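Local coordinates for protein dermonecrotic toxin (Pasteurella multocida, PDB 2EBF) that is a secreted mitogenic toxin that induces bone resorption and is associated with severe progressive atrophic rhinitis in pigs, at residues F417-L431 / F443-F457. Residues are numbered along the deposited sequence; the frame is centred on the assembly and turned at random.
Sequences FLQGSNEWKTLDAML and FRKLLQSAKDNNIKF
Leu447 sets its CD1 methyl squarely over one face of the Phe417 ring, a CH-pi contact 3.8 Å from the centroid and only 9° off the normal. At the ring's edge, in its plane, stands the indole of Trp424, which in turn receives Phe417 CD1 on a face of its own. With CG anti to the backbone N (chi1 173°), the Phe417 ring swings over to helix 442-452, where Lys451 brings CD off-centre to the ring, 4.2 Å from its centroid. The Arg444 guanidinium has the side chain of Leu431 over one face and Trp424 CH2 at an edge. Arg444 NH1 and NH2, both near the guanidinium plane, grip the single oxygen Asp428 OD1 at 2.7 Å each; the carboxylate stands nearly perpendicular to the guanidinium, at 84°. The other carboxylate oxygen, OD2, is hydrogen-bonded to Tyr285, so both oxygens have partners. Beside this salt bridge the packing is apolar: Leu447 CD1 also meets Leu431 CD1 at 3.7 Å and, tip to tip, Leu427 CD2. Leu418 spreads its CD2 over the backbone at Lys451 and rests CD1 against Phe457 CB at 4.3 Å. Gly420 and Asn454, both at positive phi, close Schellman motifs that end helices 407-418 and 442-452. This is plain helix packing at the edge of the C2 region's mixed sheet: helices 407-418, 425-434 and 442-452 form the crossover between neighbouring parallel strands 399-402 and 456-461, an extended beta-alpha-beta connection.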
ATOM      1  N   PHE A 417     -11.985  21.897 -21.806  1.00 41.28           N
ATOM      2  CA  PHE A 417     -11.182  22.986 -22.349  1.00 41.41           C
ATOM      3  C   PHE A 417     -10.717  22.679 -23.767  1.00 41.93           C
ATOM      4  O   PHE A 417     -10.841  23.519 -24.656  1.00 41.87           O
ATOM      5  CB  PHE A 417      -9.969  23.282 -21.462  1.00 41.02           C
ATOM      6  CG  PHE A 417      -9.019  24.283 -22.061  1.00 41.05           C
ATOM      7  CD1 PHE A 417      -9.168  25.643 -21.806  1.00 40.69           C
ATOM      8  CD2 PHE A 417      -7.986  23.873 -22.903  1.00 40.18           C
ATOM      9  CE1 PHE A 417      -8.294  26.576 -22.366  1.00 40.35           C
ATOM     10  CE2 PHE A 417      -7.113  24.800 -23.467  1.00 40.53           C
ATOM     11  CZ  PHE A 417      -7.269  26.154 -23.197  1.00 40.45           C
ATOM     12  N   LEU A 418     -10.181  21.475 -23.964  1.00 42.48           N
ATOM     13  CA  LEU A 418      -9.619  21.060 -25.250  1.00 43.21           C
ATOM     14  C   LEU A 418     -10.651  21.029 -26.370  1.00 43.89           C
ATOM     15  O   LEU A 418     -10.317  21.261 -27.532  1.00 43.99           O
ATOM     16  CB  LEU A 418      -8.962  19.684 -25.128  1.00 42.99           C
ATOM     17  CG  LEU A 418      -7.645  19.604 -24.354  1.00 42.30           C
ATOM     18  CD1 LEU A 418      -7.210  18.155 -24.236  1.00 42.27           C
ATOM     19  CD2 LEU A 418      -6.564  20.437 -25.024  1.00 42.38           C
ATOM     20  N   GLN A 419     -11.897  20.737 -26.010  1.00 44.91           N
ATOM     21  CA  GLN A 419     -12.997  20.651 -26.976  1.00 45.94           C
ATOM     22  C   GLN A 419     -13.743  21.976 -27.164  1.00 46.20           C
ATOM     23  O   GLN A 419     -14.764  22.031 -27.855  1.00 46.38           O
ATOM     24  CB  GLN A 419     -13.954  19.518 -26.577  1.00 46.32           C
ATOM     25  CG  GLN A 419     -13.420  18.125 -26.924  1.00 47.48           C
ATOM     26  CD  GLN A 419     -13.624  17.112 -25.808  1.00 49.60           C
ATOM     27  OE1 GLN A 419     -14.758  16.804 -25.425  1.00 50.31           O
ATOM     28  NE2 GLN A 419     -12.515  16.584 -25.276  1.00 49.64           N
ATOM     29  N   GLY A 420     -13.226  23.044 -26.559  1.00 46.46           N
ATOM     30  CA  GLY A 420     -13.793  24.383 -26.741  1.00 46.85           C
ATOM     31  C   GLY A 420     -14.995  24.703 -25.869  1.00 47.14           C
ATOM     32  O   GLY A 420     -15.688  25.697 -26.103  1.00 47.13           O
ATOM     33  N   SER A 421     -15.244  23.863 -24.865  1.00 47.25           N
ATOM     34  CA  SER A 421     -16.302  24.109 -23.887  1.00 47.44           C
ATOM     35  C   SER A 421     -15.869  25.190 -22.901  1.00 47.48           C
ATOM     36  O   SER A 421     -14.678  25.488 -22.778  1.00 47.70           O
ATOM     37  CB  SER A 421     -16.657  22.817 -23.143  1.00 47.54           C
ATOM     38  OG  SER A 421     -17.375  23.073 -21.945  1.00 47.80           O
ATOM     39  N   ASN A 422     -16.842  25.780 -22.211  1.00 47.47           N
ATOM     40  CA  ASN A 422     -16.557  26.784 -21.188  1.00 47.28           C
ATOM     41  C   ASN A 422     -16.633  26.223 -19.761  1.00 46.63           C
ATOM     42  O   ASN A 422     -16.336  26.929 -18.790  1.00 46.60           O
ATOM     43  CB  ASN A 422     -17.498  27.980 -21.346  1.00 47.86           C
ATOM     44  CG  ASN A 422     -16.825  29.304 -21.028  1.00 49.12           C
ATOM     45  OD1 ASN A 422     -15.741  29.349 -20.432  1.00 50.90           O
ATOM     46  ND2 ASN A 422     -17.468  30.396 -21.433  1.00 50.27           N
ATOM     47  N   GLU A 423     -17.012  24.949 -19.647  1.00 45.77           N
ATOM     48  CA  GLU A 423     -17.170  24.290 -18.349  1.00 44.88           C
ATOM     49  C   GLU A 423     -15.833  23.765 -17.802  1.00 43.54           C
ATOM     50  O   GLU A 423     -15.551  22.563 -17.843  1.00 43.63           O
ATOM     51  CB  GLU A 423     -18.228  23.178 -18.429  1.00 45.32           C
ATOM     52  CG  GLU A 423     -18.772  22.729 -17.059  1.00 47.07           C
ATOM     53  CD  GLU A 423     -20.215  22.216 -17.113  1.00 49.66           C
ATOM     54  OE1 GLU A 423     -20.992  22.680 -17.985  1.00 50.24           O
ATOM     55  OE2 GLU A 423     -20.573  21.361 -16.265  1.00 49.99           O
ATOM     56  N   TRP A 424     -15.019  24.686 -17.293  1.00 41.88           N
ATOM     57  CA  TRP A 424     -13.719  24.358 -16.697  1.00 40.20           C
ATOM     58  C   TRP A 424     -13.278  25.424 -15.690  1.00 39.57           C
ATOM     59  O   TRP A 424     -12.108  25.811 -15.650  1.00 39.45           O
ATOM     60  CB  TRP A 424     -12.647  24.133 -17.777  1.00 39.63           C
ATOM     61  CG  TRP A 424     -12.522  25.244 -18.796  1.00 38.75           C
ATOM     62  CD1 TRP A 424     -13.345  25.475 -19.860  1.00 38.52           C
ATOM     63  CD2 TRP A 424     -11.505  26.256 -18.851  1.00 38.12           C
ATOM     64  NE1 TRP A 424     -12.911  26.568 -20.573  1.00 38.23           N
ATOM     65  CE2 TRP A 424     -11.783  27.067 -19.977  1.00 38.08           C
ATOM     66  CE3 TRP A 424     -10.380  26.555 -18.064  1.00 37.97           C
ATOM     67  CZ2 TRP A 424     -10.986  28.157 -20.330  1.00 37.93           C
ATOM     68  CZ3 TRP A 424      -9.584  27.639 -18.419  1.00 38.19           C
ATOM     69  CH2 TRP A 424      -9.895  28.429 -19.541  1.00 38.28           C
ATOM     70  N   LYS A 425     -14.222  25.877 -14.864  1.00 38.71           N
ATOM     71  CA  LYS A 425     -13.972  26.956 -13.903  1.00 38.18           C
ATOM     72  C   LYS A 425     -12.964  26.565 -12.815  1.00 37.17           C
ATOM     73  O   LYS A 425     -12.104  27.367 -12.444  1.00 37.34           O
ATOM     74  CB  LYS A 425     -15.282  27.465 -13.274  1.00 38.45           C
ATOM     75  CG  LYS A 425     -16.329  28.022 -14.255  1.00 39.17           C
ATOM     76  CD  LYS A 425     -15.921  29.366 -14.860  1.00 40.87           C
ATOM     77  CE  LYS A 425     -16.951  29.879 -15.881  1.00 40.88           C
ATOM     78  NZ  LYS A 425     -18.258  30.245 -15.249  1.00 41.44           N
ATOM     79  N   THR A 426     -13.076  25.339 -12.306  1.00 36.06           N
ATOM     80  CA  THR A 426     -12.120  24.832 -11.307  1.00 35.18           C
ATOM     81  C   THR A 426     -10.709  24.765 -11.884  1.00 34.33           C
ATOM     82  O   THR A 426      -9.751  25.251 -11.275  1.00 34.09           O
ATOM     83  CB  THR A 426     -12.539  23.455 -10.755  1.00 35.37           C
ATOM     84  OG1 THR A 426     -13.862  23.550 -10.218  1.00 36.06           O
ATOM     85  CG2 THR A 426     -11.585  22.992  -9.653  1.00 34.76           C
ATOM     86  N   LEU A 427     -10.596  24.183 -13.072  1.00 33.64           N
ATOM     87  CA  LEU A 427      -9.353  24.213 -13.842  1.00 32.98           C
ATOM     88  C   LEU A 427      -8.807  25.645 -13.980  1.00 32.75           C
ATOM     89  O   LEU A 427      -7.635  25.909 -13.668  1.00 32.18           O
ATOM     90  CB  LEU A 427      -9.575  23.564 -15.216  1.00 32.92           C
ATOM     91  CG  LEU A 427      -8.418  23.541 -16.233  1.00 33.05           C
ATOM     92  CD1 LEU A 427      -7.206  22.789 -15.680  1.00 32.07           C
ATOM     93  CD2 LEU A 427      -8.870  22.957 -17.569  1.00 33.10           C
ATOM     94  N   ASP A 428      -9.670  26.568 -14.410  1.00 32.53           N
ATOM     95  CA  ASP A 428      -9.303  27.972 -14.600  1.00 32.44           C
ATOM     96  C   ASP A 428      -8.751  28.580 -13.312  1.00 32.28           C
ATOM     97  O   ASP A 428      -7.694  29.222 -13.323  1.00 32.28           O
ATOM     98  CB  ASP A 428     -10.519  28.769 -15.099  1.00 32.66           C
ATOM     99  CG  ASP A 428     -10.165  30.185 -15.531  1.00 33.08           C
ATOM    100  OD1 ASP A 428      -9.088  30.396 -16.136  1.00 33.50           O
ATOM    101  OD2 ASP A 428     -10.978  31.097 -15.270  1.00 32.55           O
ATOM    102  N   ALA A 429      -9.460  28.357 -12.205  1.00 32.04           N
ATOM    103  CA  ALA A 429      -9.028  28.830 -10.897  1.00 31.94           C
ATOM    104  C   ALA A 429      -7.686  28.221 -10.517  1.00 32.09           C
ATOM    105  O   ALA A 429      -6.795  28.915 -10.008  1.00 31.86           O
ATOM    106  CB  ALA A 429     -10.070  28.492  -9.844  1.00 32.07           C
ATOM    107  N   MET A 430      -7.543  26.920 -10.768  1.00 32.25           N
ATOM    108  CA  MET A 430      -6.296  26.225 -10.454  1.00 32.82           C
ATOM    109  C   MET A 430      -5.126  26.777 -11.274  1.00 32.59           C
ATOM    110  O   MET A 430      -4.019  26.964 -10.743  1.00 32.24           O
ATOM    111  CB  MET A 430      -6.453  24.712 -10.628  1.00 32.61           C
ATOM    112  CG  MET A 430      -7.311  24.056  -9.542  1.00 33.20           C
ATOM    113  SD  MET A 430      -7.162  22.261  -9.585  1.00 34.15           S
ATOM    114  CE  MET A 430      -8.187  21.750  -8.210  1.00 33.58           C
ATOM    115  N   LEU A 431      -5.378  27.074 -12.548  1.00 32.70           N
ATOM    116  CA  LEU A 431      -4.364  27.721 -13.398  1.00 33.21           C
ATOM    117  C   LEU A 431      -3.935  29.086 -12.866  1.00 33.68           C
ATOM    118  O   LEU A 431      -2.741  29.391 -12.838  1.00 33.50           O
ATOM    119  CB  LEU A 431      -4.826  27.837 -14.854  1.00 33.21           C
ATOM    120  CG  LEU A 431      -5.005  26.534 -15.648  1.00 32.62           C
ATOM    121  CD1 LEU A 431      -5.667  26.815 -16.988  1.00 31.98           C
ATOM    122  CD2 LEU A 431      -3.688  25.776 -15.847  1.00 31.97           C
ATOM    123  N   PHE A 443       1.624  28.045 -17.380  1.00 34.33           N
ATOM    124  CA  PHE A 443       0.790  26.841 -17.298  1.00 33.22           C
ATOM    125  C   PHE A 443      -0.445  26.986 -18.185  1.00 32.51           C
ATOM    126  O   PHE A 443      -0.810  26.066 -18.919  1.00 31.95           O
ATOM    127  CB  PHE A 443       0.405  26.523 -15.846  1.00 33.06           C
ATOM    128  CG  PHE A 443       1.548  25.960 -15.014  1.00 32.79           C
ATOM    129  CD1 PHE A 443       2.280  26.784 -14.160  1.00 32.52           C
ATOM    130  CD2 PHE A 443       1.892  24.609 -15.093  1.00 32.27           C
ATOM    131  CE1 PHE A 443       3.335  26.265 -13.385  1.00 32.20           C
ATOM    132  CE2 PHE A 443       2.935  24.082 -14.328  1.00 32.41           C
ATOM    133  CZ  PHE A 443       3.657  24.908 -13.469  1.00 32.26           C
ATOM    134  N   ARG A 444      -1.071  28.161 -18.126  1.00 31.86           N
ATOM    135  CA  ARG A 444      -2.191  28.496 -19.004  1.00 31.62           C
ATOM    136  C   ARG A 444      -1.779  28.431 -20.474  1.00 31.46           C
ATOM    137  O   ARG A 444      -2.472  27.832 -21.298  1.00 31.55           O
ATOM    138  CB  ARG A 444      -2.720  29.890 -18.657  1.00 31.55           C
ATOM    139  CG  ARG A 444      -3.969  30.292 -19.402  1.00 31.41           C
ATOM    140  CD  ARG A 444      -4.551  31.601 -18.861  1.00 31.38           C
ATOM    141  NE  ARG A 444      -4.984  31.481 -17.464  1.00 31.58           N
ATOM    142  CZ  ARG A 444      -6.144  30.961 -17.063  1.00 31.26           C
ATOM    143  NH1 ARG A 444      -7.026  30.499 -17.942  1.00 30.42           N
ATOM    144  NH2 ARG A 444      -6.425  30.902 -15.767  1.00 31.18           N
ATOM    145  N   LYS A 445      -0.645  29.048 -20.788  1.00 31.40           N
ATOM    146  CA  LYS A 445      -0.098  29.042 -22.147  1.00 31.55           C
ATOM    147  C   LYS A 445       0.201  27.641 -22.668  1.00 31.14           C
ATOM    148  O   LYS A 445      -0.032  27.345 -23.851  1.00 30.50           O
ATOM    149  CB  LYS A 445       1.162  29.905 -22.216  1.00 32.01           C
ATOM    150  CG  LYS A 445       0.883  31.364 -22.563  1.00 34.32           C
ATOM    151  CD  LYS A 445       2.046  32.276 -22.181  1.00 38.07           C
ATOM    152  CE  LYS A 445       3.117  32.331 -23.259  1.00 40.68           C
ATOM    153  NZ  LYS A 445       3.918  33.596 -23.157  1.00 42.96           N
ATOM    154  N   LEU A 446       0.719  26.790 -21.782  1.00 30.84           N
ATOM    155  CA  LEU A 446       1.013  25.392 -22.114  1.00 30.65           C
ATOM    156  C   LEU A 446      -0.270  24.665 -22.502  1.00 30.79           C
ATOM    157  O   LEU A 446      -0.318  23.984 -23.521  1.00 30.51           O
ATOM    158  CB  LEU A 446       1.646  24.693 -20.912  1.00 30.62           C
ATOM    159  CG  LEU A 446       2.740  23.632 -21.050  1.00 31.12           C
ATOM    160  CD1 LEU A 446       2.548  22.602 -19.964  1.00 29.94           C
ATOM    161  CD2 LEU A 446       2.849  22.969 -22.427  1.00 31.15           C
ATOM    162  N   LEU A 447      -1.305  24.820 -21.676  1.00 30.94           N
ATOM    163  CA  LEU A 447      -2.611  24.237 -21.945  1.00 31.48           C
ATOM    164  C   LEU A 447      -3.188  24.785 -23.245  1.00 31.62           C
ATOM    165  O   LEU A 447      -3.738  24.039 -24.052  1.00 31.00           O
ATOM    166  CB  LEU A 447      -3.582  24.587 -20.823  1.00 31.96           C
ATOM    167  CG  LEU A 447      -4.621  23.567 -20.348  1.00 33.58           C
ATOM    168  CD1 LEU A 447      -5.809  24.306 -19.754  1.00 34.35           C
ATOM    169  CD2 LEU A 447      -5.079  22.588 -21.424  1.00 34.69           C
ATOM    170  N   GLN A 448      -3.085  26.101 -23.408  1.00 32.00           N
ATOM    171  CA  GLN A 448      -3.579  26.775 -24.600  1.00 33.26           C
ATOM    172  C   GLN A 448      -2.908  26.188 -25.845  1.00 33.65           C
ATOM    173  O   GLN A 448      -3.574  25.919 -26.852  1.00 34.21           O
ATOM    174  CB  GLN A 448      -3.341  28.288 -24.486  1.00 32.96           C
ATOM    175  CG  GLN A 448      -4.054  29.142 -25.537  1.00 34.61           C
ATOM    176  CD  GLN A 448      -5.536  28.841 -25.627  1.00 34.39           C
ATOM    177  OE1 GLN A 448      -6.000  28.285 -26.620  1.00 35.45           O
ATOM    178  NE2 GLN A 448      -6.280  29.178 -24.576  1.00 34.07           N
ATOM    179  N   SER A 449      -1.596  25.966 -25.766  1.00 34.22           N
ATOM    180  CA  SER A 449      -0.845  25.432 -26.908  1.00 34.69           C
ATOM    181  C   SER A 449      -1.282  24.018 -27.307  1.00 34.65           C
ATOM    182  O   SER A 449      -1.305  23.688 -28.492  1.00 34.32           O
ATOM    183  CB  SER A 449       0.664  25.479 -26.656  1.00 34.70           C
ATOM    184  OG  SER A 449       1.082  24.435 -25.784  1.00 36.62           O
ATOM    185  N   ALA A 450      -1.635  23.197 -26.317  1.00 34.38           N
ATOM    186  CA  ALA A 450      -2.110  21.833 -26.567  1.00 34.87           C
ATOM    187  C   ALA A 450      -3.418  21.838 -27.361  1.00 35.28           C
ATOM    188  O   ALA A 450      -3.618  21.016 -28.262  1.00 35.62           O
ATOM    189  CB  ALA A 450      -2.284  21.073 -25.244  1.00 34.18           C
ATOM    190  N   LYS A 451      -4.302  22.771 -27.020  1.00 35.83           N
ATOM    191  CA  LYS A 451      -5.565  22.931 -27.727  1.00 36.24           C
ATOM    192  C   LYS A 451      -5.317  23.412 -29.155  1.00 36.31           C
ATOM    193  O   LYS A 451      -5.779  22.782 -30.107  1.00 36.40           O
ATOM    194  CB  LYS A 451      -6.485  23.901 -26.983  1.00 35.88           C
ATOM    195  CG  LYS A 451      -7.857  24.073 -27.638  1.00 36.48           C
ATOM    196  CD  LYS A 451      -8.789  24.958 -26.811  1.00 36.66           C
ATOM    197  CE  LYS A 451      -8.699  26.416 -27.217  1.00 38.28           C
ATOM    198  NZ  LYS A 451      -9.716  26.819 -28.240  1.00 38.73           N
ATOM    199  N   ASP A 452      -4.567  24.507 -29.283  1.00 36.74           N
ATOM    200  CA  ASP A 452      -4.270  25.142 -30.573  1.00 37.34           C
ATOM    201  C   ASP A 452      -3.553  24.200 -31.529  1.00 37.47           C
ATOM    202  O   ASP A 452      -3.716  24.300 -32.745  1.00 37.65           O
ATOM    203  CB  ASP A 452      -3.402  26.394 -30.373  1.00 37.48           C
ATOM    204  CG  ASP A 452      -4.122  27.511 -29.631  1.00 38.39           C
ATOM    205  OD1 ASP A 452      -5.371  27.546 -29.629  1.00 38.87           O
ATOM    206  OD2 ASP A 452      -3.424  28.375 -29.056  1.00 39.59           O
ATOM    207  N   ASN A 453      -2.753  23.292 -30.975  1.00 37.66           N
ATOM    208  CA  ASN A 453      -1.929  22.411 -31.792  1.00 37.72           C
ATOM    209  C   ASN A 453      -2.421  20.969 -31.858  1.00 37.51           C
ATOM    210  O   ASN A 453      -1.749  20.109 -32.424  1.00 37.57           O
ATOM    211  CB  ASN A 453      -0.467  22.490 -31.343  1.00 37.87           C
ATOM    212  CG  ASN A 453       0.131  23.862 -31.571  1.00 38.59           C
ATOM    213  OD1 ASN A 453       0.565  24.187 -32.678  1.00 39.74           O
ATOM    214  ND2 ASN A 453       0.147  24.683 -30.529  1.00 38.34           N
ATOM    215  N   ASN A 454      -3.607  20.726 -31.301  1.00 37.35           N
ATOM    216  CA  ASN A 454      -4.203  19.386 -31.222  1.00 37.34           C
ATOM    217  C   ASN A 454      -3.263  18.317 -30.648  1.00 36.92           C
ATOM    218  O   ASN A 454      -3.127  17.217 -31.195  1.00 36.96           O
ATOM    219  CB  ASN A 454      -4.782  18.959 -32.577  1.00 38.24           C
ATOM    220  CG  ASN A 454      -5.812  19.939 -33.101  1.00 39.45           C
ATOM    221  OD1 ASN A 454      -5.625  20.551 -34.157  1.00 43.34           O
ATOM    222  ND2 ASN A 454      -6.908  20.102 -32.364  1.00 41.07           N
ATOM    223  N   ILE A 455      -2.616  18.670 -29.543  1.00 35.71           N
ATOM    224  CA  ILE A 455      -1.779  17.751 -28.779  1.00 35.07           C
ATOM    225  C   ILE A 455      -2.560  17.387 -27.525  1.00 34.99           C
ATOM    226  O   ILE A 455      -3.212  18.249 -26.919  1.00 34.73           O
ATOM    227  CB  ILE A 455      -0.421  18.413 -28.394  1.00 34.76           C
ATOM    228  CG1 ILE A 455       0.343  18.881 -29.645  1.00 34.79           C
ATOM    229  CG2 ILE A 455       0.445  17.479 -27.538  1.00 34.59           C
ATOM    230  CD1 ILE A 455       0.769  17.762 -30.622  1.00 34.12           C
ATOM    231  N   LYS A 456      -2.513  16.110 -27.149  1.00 34.71           N
ATOM    232  CA  LYS A 456      -3.139  15.639 -25.907  1.00 34.54           C
ATOM    233  C   LYS A 456      -2.524  16.312 -24.691  1.00 33.68           C
ATOM    234  O   LYS A 456      -1.314  16.530 -24.647  1.00 34.21           O
ATOM    235  CB  LYS A 456      -2.989  14.125 -25.774  1.00 34.70           C
ATOM    236  CG  LYS A 456      -3.823  13.340 -26.764  1.00 36.72           C
ATOM    237  CD  LYS A 456      -3.325  11.910 -26.908  1.00 39.27           C
ATOM    238  CE  LYS A 456      -3.663  11.062 -25.692  1.00 41.48           C
ATOM    239  NZ  LYS A 456      -5.132  11.022 -25.368  1.00 42.65           N
ATOM    240  N   PHE A 457      -3.367  16.663 -23.721  1.00 33.04           N
ATOM    241  CA  PHE A 457      -2.924  17.247 -22.460  1.00 32.41           C
ATOM    242  C   PHE A 457      -3.426  16.388 -21.301  1.00 31.93           C
ATOM    243  O   PHE A 457      -4.628  16.132 -21.175  1.00 31.54           O
ATOM    244  CB  PHE A 457      -3.421  18.689 -22.305  1.00 32.57           C
ATOM    245  CG  PHE A 457      -2.779  19.433 -21.160  1.00 33.27           C
ATOM    246  CD1 PHE A 457      -1.630  20.192 -21.367  1.00 33.76           C
ATOM    247  CD2 PHE A 457      -3.317  19.370 -19.876  1.00 32.80           C
ATOM    248  CE1 PHE A 457      -1.033  20.883 -20.330  1.00 33.54           C
ATOM    249  CE2 PHE A 457      -2.727  20.059 -18.832  1.00 34.17           C
ATOM    250  CZ  PHE A 457      -1.574  20.816 -19.056  1.00 33.62           C
TER
HETATM  251  O   HOH W   1     -10.552  23.825 -29.379  1.00 50.77           O